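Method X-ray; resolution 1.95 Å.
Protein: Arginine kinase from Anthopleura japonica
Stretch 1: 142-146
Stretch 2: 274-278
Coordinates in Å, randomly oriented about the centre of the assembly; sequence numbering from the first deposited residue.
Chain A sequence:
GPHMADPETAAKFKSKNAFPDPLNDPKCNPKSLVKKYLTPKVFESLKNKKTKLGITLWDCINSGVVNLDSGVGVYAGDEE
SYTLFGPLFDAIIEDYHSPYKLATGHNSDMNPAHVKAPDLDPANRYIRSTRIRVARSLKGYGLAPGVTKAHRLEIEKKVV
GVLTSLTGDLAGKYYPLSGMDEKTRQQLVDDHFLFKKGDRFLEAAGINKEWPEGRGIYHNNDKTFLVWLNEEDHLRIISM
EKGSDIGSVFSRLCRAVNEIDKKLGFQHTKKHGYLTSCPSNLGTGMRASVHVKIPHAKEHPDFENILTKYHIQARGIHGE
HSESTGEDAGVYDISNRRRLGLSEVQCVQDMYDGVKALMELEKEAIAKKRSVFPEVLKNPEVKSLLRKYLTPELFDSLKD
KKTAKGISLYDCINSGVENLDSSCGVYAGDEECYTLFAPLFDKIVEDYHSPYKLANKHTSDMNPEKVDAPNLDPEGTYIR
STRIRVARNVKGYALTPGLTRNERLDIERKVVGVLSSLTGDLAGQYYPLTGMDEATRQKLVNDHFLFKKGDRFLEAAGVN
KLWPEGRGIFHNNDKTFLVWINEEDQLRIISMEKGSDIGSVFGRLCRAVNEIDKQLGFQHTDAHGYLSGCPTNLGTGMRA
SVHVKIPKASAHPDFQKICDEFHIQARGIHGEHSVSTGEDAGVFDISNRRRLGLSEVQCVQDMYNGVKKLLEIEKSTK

Stretch 1 (142-146) GLAPG
Stretch 2, residues 274-278: YLTSC

Two irregular segments of one chain, at least 132 residues apart in sequence wherever they touch, run in the same direction and meet in a small contact that buries 198 Å² counting both sides. No direct hydrogen bond crosses it; packing and one bridging water do the work. Leu 143 and Ser 277 set the register, their CA atoms 5.9 Å apart, and they contribute the most covered surface.

Leu 143 has an extended backbone (phi/psi -77/177) and sends its CA-to-CB bond toward the other stretch. In the m,t rotamer (chi1 -58°, chi2 162°), Leu 143 CD1 comes to 3.8 Å from Thr 276 O and Leu 143 CD2 to 4.2 Å from Leu 275 O. Leu 143 CD2 also lies 4.5 Å from Leu 275 CB, the one apolar side-chain contact; the CA-to-CB bond of Leu 275, also m,t, points toward the first stretch from a backbone at -80/138. A branched aliphatic side chain suits this place because it can cover extended backbone without needing a polar partner.

The CA-to-CB bond of Ser 277 (-63/-49, chi1 -54°, m) is sideways, yet its small side chain lets Ser 277 OG sit 3.4 Å from Pro 145 CD, 3.6 Å from Ala 144 CB and 4.1 Å from Leu 143 CB. The buried hydroxyl is satisfied by a hydrogen bond elsewhere in the structure and accepts one from a water at 3.2 Å from Ser 277 OG. That water in turn accepts from Ala 144 N at 3.1 Å, linking backbone to side chain across the gap.

After Leu 143 the first loop turns through Ala 144 (-51/-38, CA-to-CB sideways) and Pro 145 (-74/-16, C-gamma exo, CA-to-CB toward), closed by Gly 146 N donating to Leu 143 O at 2.9 Å. The CA-to-CB bond of Thr 276 (-138/164, chi1 52°, p) points away, Thr 276 OG1 donating to Cys 278 O at 2.8 Å, while Thr 276 O faces Leu 143 CD1.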

# COMPACT_ATOMS: atom_id res chain seq x y z
N GLY A 142 -11.36 -23.47 -28.03
CA GLY A 142 -10.72 -24.41 -27.13
C GLY A 142 -10.13 -23.63 -25.96
O GLY A 142 -10.05 -22.40 -26.00
N LEU A 143 -9.74 -24.34 -24.91
CA LEU A 143 -9.08 -23.68 -23.80
C LEU A 143 -7.63 -23.40 -24.20
O LEU A 143 -7.21 -23.76 -25.31
CB LEU A 143 -9.18 -24.55 -22.55
CG LEU A 143 -10.65 -24.82 -22.21
CD1 LEU A 143 -10.84 -25.99 -21.25
CD2 LEU A 143 -11.30 -23.55 -21.64
N ALA A 144 -6.88 -22.73 -23.33
CA ALA A 144 -5.50 -22.35 -23.65
C ALA A 144 -4.57 -23.46 -24.16
O ALA A 144 -3.72 -23.20 -25.03
CB ALA A 144 -4.87 -21.62 -22.47
N PRO A 145 -4.68 -24.70 -23.63
CA PRO A 145 -3.77 -25.71 -24.15
C PRO A 145 -4.13 -26.19 -25.56
O PRO A 145 -3.29 -26.82 -26.21
CB PRO A 145 -3.93 -26.88 -23.17
CG PRO A 145 -4.54 -26.29 -21.93
CD PRO A 145 -5.41 -25.18 -22.43
N GLY A 146 -5.36 -25.93 -26.02
CA GLY A 146 -5.79 -26.43 -27.32
C GLY A 146 -6.23 -25.39 -28.33
O GLY A 146 -6.49 -25.71 -29.51
N TYR A 274 -17.41 -22.35 -14.32
CA TYR A 274 -16.59 -21.86 -15.42
C TYR A 274 -15.44 -22.82 -15.75
O TYR A 274 -14.73 -23.29 -14.86
CB TYR A 274 -16.09 -20.45 -15.13
CG TYR A 274 -17.24 -19.48 -15.06
CD1 TYR A 274 -17.86 -19.03 -16.22
CD2 TYR A 274 -17.74 -19.03 -13.84
CE1 TYR A 274 -18.93 -18.16 -16.17
CE2 TYR A 274 -18.80 -18.16 -13.78
CZ TYR A 274 -19.40 -17.74 -14.95
OH TYR A 274 -20.46 -16.87 -14.90
N LEU A 275 -15.30 -23.11 -17.04
CA LEU A 275 -14.26 -24.03 -17.50
C LEU A 275 -12.93 -23.32 -17.57
O LEU A 275 -12.84 -22.17 -18.02
CB LEU A 275 -14.63 -24.58 -18.87
CG LEU A 275 -15.99 -25.27 -18.88
CD1 LEU A 275 -16.34 -25.71 -20.27
CD2 LEU A 275 -15.98 -26.46 -17.94
N THR A 276 -11.89 -24.02 -17.12
CA THR A 276 -10.54 -23.47 -17.09
C THR A 276 -9.57 -24.55 -17.54
O THR A 276 -9.93 -25.73 -17.57
CB THR A 276 -10.17 -23.03 -15.67
OG1 THR A 276 -10.40 -24.11 -14.76
CG2 THR A 276 -11.00 -21.82 -15.24
N SER A 277 -8.35 -24.15 -17.88
CA SER A 277 -7.35 -25.09 -18.37
C SER A 277 -6.99 -26.14 -17.32
O SER A 277 -6.95 -27.34 -17.60
CB SER A 277 -6.09 -24.34 -18.80
OG SER A 277 -6.40 -23.33 -19.74
N CYS A 278 -6.72 -25.68 -16.10
CA CYS A 278 -6.40 -26.56 -14.99
C CYS A 278 -7.66 -26.81 -14.18
O CYS A 278 -8.36 -25.86 -13.82
CB CYS A 278 -5.31 -25.95 -14.11
SG CYS A 278 -4.85 -26.98 -12.69
O HOH W 1 -8.54 -21.30 -21.10